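Local coordinates for CEP104 (Gallus gallus, PDB 5JO8), which is a centriolar protein whose TOG domain probably binds tubulin or microtubules, at residues S101-S106 and R151-K156; G138-T143 and M191-L196; S35-V40 and A44-A49; Y65-E70 and R81-A86; Y253-P256 and S260-K263. One frame throughout, in Å; residues are numbered along the deposited sequence. Where two conformers were deposited one is given.

Interaction 1: S101-S106 and R151-K156; sequences SVFQAS and RIVAAK
Phe103 and Gln104 of helix 100-121 meet Val153 and Ala154 of helix 148-163 in a sparse, partly buried packing contact inside the TOG domain, a row of stacked helices of the HEAT-like type. The two short segments point almost the same way, with 5° between them, as expected of helices separated in sequence by one helix, 125-142, and its turns. Their axes are 12.2 Å apart at closest approach, too far for the backbones to mesh, and the span is bridged by side chains. Long side chains on one helix and short ones on the other suit that distance. Phe103 has its CG anti to the backbone N (chi1 180°), which sends the ring across toward helix 148-163. The ring then presents its edge to Val153, whose CG1 lies near the ring plane, 3.9 Å from CE2. Past this edge the ring's tip comes obliquely to the small Ala154, CZ standing 4.4 Å from CB; Ala154 also packs on Thr143. Arg142 adds a cation-pi interaction to the same ring, so the phenylalanine combines aliphatic and charged neighbours. At the more exposed edge lies Gln104, a residue able to lay its methylene chain along the protein while its amide stays near the surface. Its chain bends at chi2 (-67°) and brings the amide end against valine from the opposite direction. A single methyl therefore serves both residues of helix 100-121: Val153 CG1 touches the phenyl edge and lies 3.4 Å from Gln104 NE2.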
# COMPACT_ATOMS: atom_id res chain seq x y z
N SER A 101 6.37 -17.72 1.18
CA SER A 101 7.79 -17.51 1.46
C SER A 101 8.38 -16.52 0.46
O SER A 101 9.23 -15.70 0.83
CB SER A 101 8.58 -18.83 1.44
OG SER A 101 8.61 -19.38 0.14
N VAL A 102 7.92 -16.56 -0.78
CA VAL A 102 8.42 -15.62 -1.80
C VAL A 102 7.90 -14.22 -1.51
O VAL A 102 8.65 -13.24 -1.56
CB VAL A 102 8.04 -16.06 -3.21
CG1 VAL A 102 8.60 -15.08 -4.24
CG2 VAL A 102 8.56 -17.47 -3.49
N PHE A 103 6.61 -14.11 -1.22
CA PHE A 103 5.99 -12.84 -0.87
C PHE A 103 6.70 -12.22 0.34
O PHE A 103 7.03 -11.03 0.34
CB PHE A 103 4.49 -13.06 -0.59
CG PHE A 103 3.75 -11.81 -0.21
CD1 PHE A 103 3.49 -10.82 -1.15
CD2 PHE A 103 3.27 -11.64 1.08
CE1 PHE A 103 2.79 -9.67 -0.80
CE2 PHE A 103 2.58 -10.49 1.43
CZ PHE A 103 2.33 -9.51 0.50
N GLN A 104 6.95 -13.03 1.37
CA GLN A 104 7.61 -12.54 2.57
C GLN A 104 9.04 -12.07 2.28
O GLN A 104 9.49 -11.07 2.86
CB GLN A 104 7.61 -13.61 3.67
CG GLN A 104 6.23 -13.85 4.28
CD GLN A 104 5.72 -12.65 5.06
OE1 GLN A 104 6.49 -11.87 5.61
NE2 GLN A 104 4.40 -12.50 5.11
N ALA A 105 9.75 -12.77 1.41
CA ALA A 105 11.11 -12.34 1.07
C ALA A 105 11.02 -10.99 0.38
O ALA A 105 11.89 -10.14 0.60
CB ALA A 105 11.80 -13.37 0.19
N SER A 106 9.98 -10.76 -0.42
CA SER A 106 9.85 -9.48 -1.10
C SER A 106 9.60 -8.35 -0.10
O SER A 106 10.13 -7.24 -0.25
CB SER A 106 8.78 -9.51 -2.19
OG SER A 106 7.49 -9.32 -1.66
N ARG A 151 -4.74 -11.28 3.35
CA ARG A 151 -5.30 -9.92 3.40
C ARG A 151 -4.77 -9.18 4.62
O ARG A 151 -4.45 -8.00 4.56
CB ARG A 151 -6.83 -9.96 3.49
CG ARG A 151 -7.51 -10.50 2.27
CD ARG A 151 -8.99 -10.12 2.26
NE ARG A 151 -9.74 -10.64 3.40
CZ ARG A 151 -10.32 -11.84 3.44
NH1 ARG A 151 -10.22 -12.65 2.40
NH2 ARG A 151 -10.99 -12.23 4.51
N ILE A 152 -4.67 -9.90 5.72
CA ILE A 152 -4.20 -9.33 6.97
C ILE A 152 -2.71 -9.03 6.90
O ILE A 152 -2.28 -7.97 7.33
CB ILE A 152 -4.54 -10.25 8.16
CG1 ILE A 152 -6.05 -10.32 8.37
CG2 ILE A 152 -3.83 -9.77 9.42
CD1 ILE A 152 -6.49 -11.47 9.26
N VAL A 153 -1.93 -9.97 6.37
CA VAL A 153 -0.50 -9.78 6.22
C VAL A 153 -0.24 -8.53 5.41
O VAL A 153 0.54 -7.66 5.82
CB VAL A 153 0.18 -11.00 5.58
CG1 VAL A 153 1.60 -10.65 5.15
CG2 VAL A 153 0.20 -12.15 6.56
N ALA A 154 -0.89 -8.43 4.26
CA ALA A 154 -0.65 -7.31 3.36
C ALA A 154 -1.10 -6.00 3.99
O ALA A 154 -0.41 -4.99 3.91
CB ALA A 154 -1.33 -7.54 2.01
N ALA A 155 -2.26 -5.99 4.63
CA ALA A 155 -2.75 -4.75 5.21
C ALA A 155 -1.87 -4.29 6.37
O ALA A 155 -1.60 -3.10 6.51
CB ALA A 155 -4.20 -4.90 5.67
N LYS A 156 -1.39 -5.24 7.17
CA LYS A 156 -0.52 -4.91 8.29
C LYS A 156 0.80 -4.34 7.79
O LYS A 156 1.35 -3.41 8.38
CB LYS A 156 -0.24 -6.14 9.17
CG LYS A 156 -1.39 -6.52 10.10
CD LYS A 156 -0.95 -7.61 11.08
CE LYS A 156 -2.07 -7.95 12.05
NZ LYS A 156 -1.68 -9.04 12.98

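Interaction 2: G138-T143 and M191-L196; sequences GLLSRT and MSRVEL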
# COMPACT_ATOMS: atom_id res chain seq x y z
N GLY A 138 0.61 -2.74 -5.76
CA GLY A 138 0.62 -4.18 -5.68
C GLY A 138 0.28 -4.70 -4.30
O GLY A 138 -0.41 -5.72 -4.16
N LEU A 139 0.76 -4.03 -3.26
CA LEU A 139 0.47 -4.44 -1.89
C LEU A 139 -1.02 -4.30 -1.64
O LEU A 139 -1.65 -5.18 -1.04
CB LEU A 139 1.25 -3.59 -0.89
CG LEU A 139 2.75 -3.86 -0.87
CD1 LEU A 139 3.45 -2.74 -0.15
CD2 LEU A 139 3.03 -5.20 -0.18
N LEU A 140 -1.59 -3.21 -2.13
CA LEU A 140 -3.03 -3.00 -1.98
C LEU A 140 -3.83 -4.08 -2.69
O LEU A 140 -4.86 -4.52 -2.18
CB LEU A 140 -3.44 -1.60 -2.45
CG LEU A 140 -3.21 -0.57 -1.34
CD1 LEU A 140 -3.31 0.84 -1.90
CD2 LEU A 140 -4.22 -0.76 -0.21
N SER A 141 -3.38 -4.49 -3.87
CA SER A 141 -4.05 -5.57 -4.59
C SER A 141 -4.14 -6.85 -3.77
O SER A 141 -5.15 -7.53 -3.80
CB SER A 141 -3.33 -5.86 -5.92
OG SER A 141 -3.61 -4.86 -6.87
N ARG A 142 -3.08 -7.16 -3.02
CA ARG A 142 -3.05 -8.39 -2.23
C ARG A 142 -4.03 -8.32 -1.05
O ARG A 142 -4.43 -9.35 -0.53
CB ARG A 142 -1.64 -8.70 -1.71
CG ARG A 142 -0.56 -8.79 -2.79
CD ARG A 142 -0.95 -9.67 -3.98
NE ARG A 142 -1.37 -11.02 -3.59
CZ ARG A 142 -0.54 -12.03 -3.33
NH1 ARG A 142 0.77 -11.86 -3.40
NH2 ARG A 142 -1.04 -13.21 -3.00
N THR A 143 -4.40 -7.11 -0.64
CA THR A 143 -5.41 -6.99 0.42
C THR A 143 -6.80 -7.39 -0.08
O THR A 143 -7.75 -7.45 0.70
CB THR A 143 -5.49 -5.56 1.03
OG1 THR A 143 -6.09 -4.66 0.10
CG2 THR A 143 -4.10 -5.07 1.45
N MET A 191 -13.34 -3.79 1.48
CA MET A 191 -13.31 -3.91 2.92
C MET A 191 -11.93 -3.58 3.48
O MET A 191 -11.81 -2.84 4.45
CB MET A 191 -13.72 -5.31 3.36
CG MET A 191 -15.22 -5.53 3.43
SD MET A 191 -16.01 -4.39 4.58
CE MET A 191 -15.20 -4.83 6.12
N SER A 192 -10.90 -4.12 2.85
CA SER A 192 -9.53 -3.86 3.28
C SER A 192 -9.21 -2.39 3.18
O SER A 192 -8.56 -1.83 4.05
CB SER A 192 -8.55 -4.65 2.43
OG SER A 192 -8.61 -6.04 2.72
N ARG A 193 -9.69 -1.76 2.11
CA ARG A 193 -9.41 -0.35 1.92
C ARG A 193 -10.09 0.52 2.98
O ARG A 193 -9.44 1.38 3.57
CB ARG A 193 -9.79 0.13 0.52
CG ARG A 193 -9.26 1.53 0.23
CD ARG A 193 -8.06 1.51 -0.73
NE ARG A 193 -8.53 1.46 -2.11
CZ ARG A 193 -9.06 2.50 -2.75
NH1 ARG A 193 -9.19 3.67 -2.14
NH2 ARG A 193 -9.48 2.36 -4.00
N VAL A 194 -11.38 0.30 3.25
CA VAL A 194 -12.02 1.12 4.26
C VAL A 194 -11.43 0.88 5.65
O VAL A 194 -11.31 1.81 6.45
CB VAL A 194 -13.56 1.01 4.25
CG1 VAL A 194 -14.10 1.62 2.98
CG2 VAL A 194 -14.01 -0.46 4.37
N GLU A 195 -11.05 -0.36 5.93
CA GLU A 195 -10.48 -0.67 7.22
C GLU A 195 -9.10 -0.04 7.39
O GLU A 195 -8.76 0.42 8.48
CB GLU A 195 -10.40 -2.19 7.43
CG GLU A 195 -11.74 -2.86 7.58
CD GLU A 195 -11.60 -4.37 7.67
OE1 GLU A 195 -10.61 -4.91 7.13
OE2 GLU A 195 -12.47 -5.00 8.30
N LEU A 196 -8.31 -0.03 6.32
CA LEU A 196 -7.00 0.63 6.34
C LEU A 196 -7.11 2.13 6.62
O LEU A 196 -6.37 2.67 7.45
CB LEU A 196 -6.25 0.41 5.02
CG LEU A 196 -5.42 -0.87 5.00
CD1 LEU A 196 -4.96 -1.19 3.58
CD2 LEU A 196 -4.22 -0.73 5.92
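Thr143 and Ser192 form the tight part of this buried contact, where small side chains let the backbones come within 5.9 Å, CA to CA. Ser192 OG donates a hydrogen bond of 2.6 Å to Thr143 O, approaching 27° out of the carbonyl plane; the hydroxyl is also within hydrogen-bonding range of His188 O one turn back, so its single proton must be shared between the two carbonyls or alternate between them. Behind it the two CB atoms, of Thr143 and Ser192, press to 3.5 Å, closer than usual van der Waals contact. Threonine suits this place because its hydroxyl turns back to its own chain: with chi1 at 73°, OG1 gives a 2.6 Å bond to Leu140 O, in the carbonyl plane and on a lone pair. With a valine here, Leu140 O would probably lose its hydroxyl partner and the side chain its fixed rotation beside Ser192 CB. The other half is looser and purely apolar. Leu140 CD2 meets Leu196 CD1 obliquely at 3.9 Å, and only brushes Arg193 CD at 4.5 Å. Arg193 lends just its aliphatic stem, since its guanidinium group is bonded to the carbonyls of Leu177, Gln179 and Leu180. Ser141 and Glu195 face the solvent side. Around the contact, helix 173-177 packs on both leucines through Leu177, helix 148-163 lies against Leu139 and Leu140, and helices 213-223 and 229-245 cover Val194.

Interaction 3: S35-V40 and A44-A49; sequences SPAIEV and ALVSGA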
# COMPACT_ATOMS: atom_id res chain seq x y z
N SER A 35 16.11 -6.10 -18.30
CA SER A 35 17.47 -5.68 -18.66
C SER A 35 18.20 -4.88 -17.59
O SER A 35 19.35 -5.20 -17.26
CB SER A 35 17.50 -4.93 -20.01
OG SER A 35 17.53 -5.84 -21.10
N PRO A 36 17.56 -3.83 -17.03
CA PRO A 36 18.27 -3.07 -15.99
C PRO A 36 18.61 -3.93 -14.77
O PRO A 36 19.70 -3.78 -14.22
CB PRO A 36 17.27 -1.98 -15.61
CG PRO A 36 16.41 -1.83 -16.80
CD PRO A 36 16.26 -3.21 -17.34
N ALA A 37 17.70 -4.81 -14.38
CA ALA A 37 17.94 -5.74 -13.29
C ALA A 37 19.05 -6.73 -13.62
O ALA A 37 19.86 -7.06 -12.76
CB ALA A 37 16.66 -6.49 -12.92
N ILE A 38 19.09 -7.20 -14.87
CA ILE A 38 20.14 -8.11 -15.32
C ILE A 38 21.49 -7.41 -15.29
O ILE A 38 22.49 -7.98 -14.86
CB ILE A 38 19.82 -8.67 -16.72
CG1 ILE A 38 18.65 -9.66 -16.63
CG2 ILE A 38 21.04 -9.36 -17.32
CD1 ILE A 38 17.97 -9.91 -17.97
N GLU A 39 21.49 -6.14 -15.71
CA GLU A 39 22.70 -5.33 -15.69
C GLU A 39 23.28 -5.19 -14.29
O GLU A 39 24.49 -5.11 -14.11
CB GLU A 39 22.41 -3.94 -16.26
CG GLU A 39 23.20 -3.63 -17.51
CD GLU A 39 22.74 -2.37 -18.20
OE1 GLU A 39 21.61 -1.92 -17.94
OE2 GLU A 39 23.52 -1.83 -19.01
N VAL A 40 22.40 -5.17 -13.29
CA VAL A 40 22.81 -4.96 -11.91
C VAL A 40 23.15 -6.27 -11.21
O VAL A 40 24.15 -6.36 -10.50
CB VAL A 40 21.72 -4.19 -11.13
CG1 VAL A 40 22.04 -4.14 -9.64
CG2 VAL A 40 21.55 -2.79 -11.69
N ALA A 44 21.77 -14.89 -14.02
CA ALA A 44 21.51 -16.06 -13.19
C ALA A 44 20.52 -15.75 -12.06
O ALA A 44 19.55 -16.47 -11.85
CB ALA A 44 22.81 -16.63 -12.62
N LEU A 45 20.78 -14.65 -11.35
CA LEU A 45 19.89 -14.24 -10.27
C LEU A 45 18.50 -13.92 -10.81
O LEU A 45 17.50 -14.35 -10.23
CB LEU A 45 20.46 -13.03 -9.51
CG LEU A 45 19.68 -12.57 -8.28
CD1 LEU A 45 20.63 -11.95 -7.26
CD2 LEU A 45 18.58 -11.56 -8.66
N VAL A 46 18.43 -13.14 -11.89
CA VAL A 46 17.13 -12.75 -12.44
C VAL A 46 16.36 -13.97 -12.93
O VAL A 46 15.15 -14.08 -12.73
CB VAL A 46 17.28 -11.65 -13.51
CG1 VAL A 46 15.95 -11.38 -14.20
CG2 VAL A 46 17.82 -10.38 -12.89
N SER A 47 17.07 -14.91 -13.56
CA SER A 47 16.43 -16.15 -13.97
C SER A 47 15.83 -16.87 -12.77
O SER A 47 14.74 -17.45 -12.87
CB SER A 47 17.44 -17.06 -14.68
OG SER A 47 17.89 -16.46 -15.89
N GLY A 48 16.52 -16.83 -11.63
CA GLY A 48 15.97 -17.37 -10.40
C GLY A 48 14.69 -16.67 -9.99
O GLY A 48 13.69 -17.31 -9.66
N ALA A 49 14.70 -15.34 -10.01
CA ALA A 49 13.52 -14.55 -9.66
C ALA A 49 12.30 -14.85 -10.55
O ALA A 49 11.15 -14.75 -10.11
CB ALA A 49 13.84 -13.06 -9.68
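Val46 of helix 43-49 packs on Ala37 and Ile38 of helix 35-41, joining two short consecutive helices at the N-terminal end of the HEAT-like TOG domain. The chain changes course between them after a very brief link, and the backbones lie close: the CA atoms of Ile38 and Val46 are 6.2 Å apart. Such a tight approach favours compact, beta-branched or small residues, and valine sits at its centre. Its CB already touches the opposite helix, 3.9 Å from Ile38 CG1. From there the side chain forks. CG1, anti to the backbone N (chi1 173°), runs beside Ile38 and stays 4.0 Å from that same CG1 methylene. CG2 takes the other branch, beside the backbone N, and reaches furthest into the partner: it too lies 3.9 Å from Ile38 CG1, and it rests over the backbone at a similar distance from the carbonyl oxygen of Ala37. Ile38 thus spends one methylene on three valine carbons, the two side chains crossing at about a right angle. Ile38 also packs on Leu26, while Val46 meets Ala34, which extends the apolar patch beyond the two segments. On another flank, Val40 leans on helix 77-94, and Leu45 on that helix and on helix 54-69, so the pair of short helices is fitted against the longer ones that follow. Alanine is compact enough for its buried place between the helices, the single methyl Ala37 CB lying 4.1 Å from Val46 CG2.

Interaction 4: Y65-E70 and R81-A86; sequences YKKLME and RNMLRA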
# COMPACT_ATOMS: atom_id res chain seq x y z
N TYR A 65 18.70 -9.16 -1.29
CA TYR A 65 18.80 -8.59 0.04
C TYR A 65 20.26 -8.60 0.50
O TYR A 65 20.78 -7.58 0.95
CB TYR A 65 17.93 -9.39 1.02
CG TYR A 65 18.21 -9.07 2.47
CD1 TYR A 65 19.23 -9.73 3.17
CD2 TYR A 65 17.47 -8.11 3.15
CE1 TYR A 65 19.50 -9.43 4.47
CE2 TYR A 65 17.75 -7.81 4.48
CZ TYR A 65 18.76 -8.49 5.13
OH TYR A 65 19.07 -8.20 6.44
N LYS A 66 20.92 -9.74 0.39
CA LYS A 66 22.32 -9.83 0.76
C LYS A 66 23.22 -8.88 -0.05
O LYS A 66 24.09 -8.20 0.52
CB LYS A 66 22.83 -11.26 0.62
CG LYS A 66 24.29 -11.42 0.98
CD LYS A 66 24.65 -12.89 1.04
CE LYS A 66 26.14 -13.10 1.28
NZ LYS A 66 26.55 -12.60 2.62
N LYS A 67 23.03 -8.83 -1.37
CA LYS A 67 23.87 -7.99 -2.22
C LYS A 67 23.74 -6.51 -1.84
O LYS A 67 24.73 -5.79 -1.71
CB LYS A 67 23.53 -8.20 -3.70
CG LYS A 67 24.39 -7.39 -4.68
CD LYS A 67 25.81 -7.91 -4.71
CE LYS A 67 26.67 -7.10 -5.68
NZ LYS A 67 26.14 -7.15 -7.07
N LEU A 68 22.50 -6.04 -1.65
CA LEU A 68 22.31 -4.65 -1.24
C LEU A 68 22.85 -4.36 0.16
O LEU A 68 23.48 -3.32 0.36
CB LEU A 68 20.84 -4.26 -1.34
CG LEU A 68 20.41 -3.71 -2.70
CD1 LEU A 68 20.39 -4.81 -3.75
CD2 LEU A 68 19.03 -3.04 -2.61
N MET A 69 22.61 -5.26 1.12
CA MET A 69 23.07 -5.06 2.50
C MET A 69 24.60 -4.96 2.58
O MET A 69 25.13 -4.25 3.44
CB MET A 69 22.58 -6.18 3.43
CG MET A 69 21.11 -6.04 3.85
SD MET A 69 20.84 -4.60 4.89
CE MET A 69 21.72 -5.08 6.38
N GLU A 70 25.28 -5.64 1.69
CA GLU A 70 26.74 -5.70 1.76
C GLU A 70 27.45 -4.66 0.89
O GLU A 70 28.68 -4.62 0.85
CB GLU A 70 27.23 -7.13 1.47
CG GLU A 70 26.79 -8.09 2.56
CD GLU A 70 27.23 -9.53 2.32
OE1 GLU A 70 27.76 -9.83 1.23
OE2 GLU A 70 27.04 -10.35 3.25
N ARG A 81 21.94 3.78 -6.73
CA ARG A 81 20.59 4.08 -7.21
C ARG A 81 20.11 3.02 -8.19
O ARG A 81 18.99 2.54 -8.08
CB ARG A 81 20.54 5.44 -7.93
CG ARG A 81 20.41 6.67 -7.06
CD ARG A 81 20.26 7.93 -7.93
NE ARG A 81 21.47 8.29 -8.68
CZ ARG A 81 22.45 9.07 -8.21
NH1 ARG A 81 22.38 9.57 -6.98
NH2 ARG A 81 23.51 9.34 -8.96
N ASN A 82 20.95 2.68 -9.16
CA ASN A 82 20.57 1.67 -10.15
C ASN A 82 20.26 0.34 -9.47
O ASN A 82 19.36 -0.38 -9.88
CB ASN A 82 21.68 1.49 -11.19
CG ASN A 82 21.87 2.71 -12.04
OD1 ASN A 82 20.96 3.53 -12.18
ND2 ASN A 82 23.05 2.84 -12.64
N MET A 83 21.03 0.01 -8.44
CA MET A 83 20.80 -1.23 -7.72
C MET A 83 19.46 -1.19 -6.99
O MET A 83 18.74 -2.19 -6.97
CB MET A 83 21.93 -1.49 -6.74
CG MET A 83 21.86 -2.85 -6.11
SD MET A 83 23.34 -3.20 -5.15
CE MET A 83 24.60 -3.03 -6.41
N LEU A 84 19.14 -0.06 -6.38
CA LEU A 84 17.85 0.10 -5.72
C LEU A 84 16.74 -0.07 -6.74
O LEU A 84 15.75 -0.75 -6.48
CB LEU A 84 17.73 1.47 -5.04
CG LEU A 84 16.37 1.80 -4.40
CD1 LEU A 84 16.55 2.74 -3.24
CD2 LEU A 84 15.35 2.38 -5.39
N ARG A 85 16.87 0.60 -7.88
CA ARG A 85 15.80 0.53 -8.87
C ARG A 85 15.62 -0.89 -9.38
O ARG A 85 14.49 -1.36 -9.55
CB ARG A 85 16.08 1.50 -10.02
CG ARG A 85 16.28 2.94 -9.57
CD ARG A 85 14.99 3.56 -9.06
NE ARG A 85 15.13 4.99 -8.73
CZ ARG A 85 14.65 5.98 -9.47
NH1 ARG A 85 13.99 5.73 -10.60
NH2 ARG A 85 14.82 7.24 -9.08
N ALA A 86 16.71 -1.61 -9.58
CA ALA A 86 16.62 -2.98 -10.05
C ALA A 86 16.00 -3.88 -8.98
O ALA A 86 15.22 -4.79 -9.29
CB ALA A 86 18.01 -3.50 -10.44
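Leu68 and Met83 carry this buried contact, sliding past each other from opposite directions. The leucine methyl CD1 is pressed to 3.4 Å from Met83 CG, tighter than ordinary carbon packing, and lies 3.6 Å from Met83 SD. Methionine fits such a place because its flexible, polarisable chain can follow a branched neighbour. CG and SD are both extended (chi1 -171°, chi2 171°), which carries the sulfur across to helix 54-69, and the chain bends only at chi3 (-58°). At the exposed edge the aliphatic part of Lys67 adds a looser touch, its CG standing 4.3 Å from Met83 SD. In the next shell, helix 35-41 closes the patch: Phe41 packs on Leu68 and Val40 on Met83. Further round helix 77-94, Arg85 makes a salt bridge to Glu127 of helix 125-142, tying the opposite flank to its neighbour. Were Leu68 an alanine, the gap opened would probably leave Met83 free to turn and Phe41 short of a packing partner. Helices 54-69 and 77-94 follow each other in the chain and run in opposite directions, making the antiparallel helical hairpin typical of HEAT-like TOG domains.

Interaction 5: Y253-P256 and S260-K263; sequences YLPP and SIRK
Ile261 reaches back to Pro255 and Pro256 within the loop that joins helix 247-253 to helix 265-276. Its conformation explains the contact. CG1 stands roughly anti to the backbone N (chi1 -156°) and chi2 is fully extended at -179°, so the side chain stretches to its full length and delivers CD1 to the proline ring. That methyl lies 3.6 Å from Pro255 CG and 3.7 Å from Pro255 CB, resting on two adjoining ring carbons, and the two side chains cross at about a right angle. The same rotation puts the shorter branch, CG2, between the backbone N and the carbonyl carbon, and it comes within 3.9 Å of Pro256 O. Proline suits its side of the loop: the closed ring offers a rigid apolar surface, and it restricts the extended backbone of Pro255 and Pro256. Tyr267 of helix 265-276 packs on both Pro255 and Ile261. The turn around Ile261 is held by polar bonds, from its N to Asp258 OD1 and from its O to Thr264 OG1, while Arg262 forms salt bridges with Asp257 and Asp272. With methyl and ring carbons alone doing the side-chain touching, the contact rests on van der Waals fit and partial shielding of apolar groups from solvent, without directional bonds between its segments.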
# COMPACT_ATOMS: atom_id res chain seq x y z
N TYR A 253 -20.45 19.34 4.57
CA TYR A 253 -20.06 18.52 3.44
C TYR A 253 -21.23 17.72 2.91
O TYR A 253 -21.44 17.60 1.70
CB TYR A 253 -18.92 17.57 3.84
CG TYR A 253 -18.22 16.93 2.66
CD1 TYR A 253 -17.15 17.57 2.05
CD2 TYR A 253 -18.63 15.71 2.15
CE1 TYR A 253 -16.50 17.01 0.95
CE2 TYR A 253 -17.99 15.14 1.05
CZ TYR A 253 -16.92 15.80 0.46
OH TYR A 253 -16.28 15.25 -0.62
N LEU A 254 -21.99 17.14 3.85
CA LEU A 254 -23.03 16.19 3.51
C LEU A 254 -24.24 16.90 2.96
O LEU A 254 -24.38 18.12 3.13
CB LEU A 254 -23.40 15.39 4.77
CG LEU A 254 -22.29 14.47 5.29
CD1 LEU A 254 -22.58 14.05 6.72
CD2 LEU A 254 -22.13 13.24 4.39
N PRO A 255 -25.11 16.15 2.27
CA PRO A 255 -26.40 16.71 1.89
C PRO A 255 -27.16 17.16 3.12
O PRO A 255 -26.92 16.61 4.21
CB PRO A 255 -27.12 15.52 1.23
CG PRO A 255 -26.37 14.29 1.70
CD PRO A 255 -24.96 14.75 1.82
N PRO A 256 -28.06 18.13 2.98
CA PRO A 256 -28.80 18.59 4.15
C PRO A 256 -29.81 17.55 4.66
O PRO A 256 -30.36 16.77 3.89
CB PRO A 256 -29.50 19.86 3.66
CG PRO A 256 -29.54 19.74 2.18
CD PRO A 256 -28.35 18.93 1.77
N SER A 260 -37.11 13.69 3.36
CA SER A 260 -36.99 12.94 2.12
C SER A 260 -35.74 12.07 2.12
O SER A 260 -35.78 10.89 1.74
CB SER A 260 -36.98 13.89 0.92
OG SER A 260 -36.81 13.18 -0.30
N ILE A 261 -34.63 12.64 2.57
CA ILE A 261 -33.37 11.91 2.53
C ILE A 261 -33.34 10.77 3.54
O ILE A 261 -32.63 9.79 3.35
CB ILE A 261 -32.16 12.86 2.67
CG1 ILE A 261 -30.92 12.21 2.04
CG2 ILE A 261 -31.90 13.21 4.14
CD1 ILE A 261 -29.68 13.07 2.15
N ARG A 262 -34.13 10.90 4.61
CA ARG A 262 -34.20 9.85 5.63
C ARG A 262 -34.95 8.61 5.16
O ARG A 262 -34.95 7.59 5.85
CB ARG A 262 -34.82 10.40 6.92
CG ARG A 262 -33.85 11.21 7.75
CD ARG A 262 -34.55 12.17 8.70
NE ARG A 262 -33.58 12.83 9.58
CZ ARG A 262 -33.15 12.31 10.72
NH1 ARG A 262 -33.62 11.13 11.13
NH2 ARG A 262 -32.26 12.97 11.46
N LYS A 263 -35.57 8.70 3.99
CA LYS A 263 -36.21 7.53 3.39
C LYS A 263 -35.15 6.51 2.97
O LYS A 263 -35.44 5.32 2.81
CB LYS A 263 -37.07 7.93 2.18
CG LYS A 263 -38.22 8.87 2.52
CD LYS A 263 -38.91 9.36 1.25
CE LYS A 263 -39.92 10.46 1.54
NZ LYS A 263 -40.43 11.10 0.30

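In the fold
Interactions 1 to 4 lie within the helical TOG array, 2, 3 and 4 buried and 1 partly so, whereas interaction 5 is a surface loop contact about 41 Å from interaction 1, centre to centre, and on the other side of the chain's centre. Interactions 3 and 4 form one continuous N-terminal apolar patch: Val40 CG1 rests 3.7 Å from Met83 CA. Interactions 1 and 2 also touch and interleave along the chain, with Ala154 CB 3.8 Å from Thr143 CG2; together they link helices 100-121, 125-142, 148-163 and 187-204. Chemistry follows place. Interaction 2, nearest the centre, alone has a hydrogen bond between its segments, while the others rely on van der Waals packing, mostly between carbons.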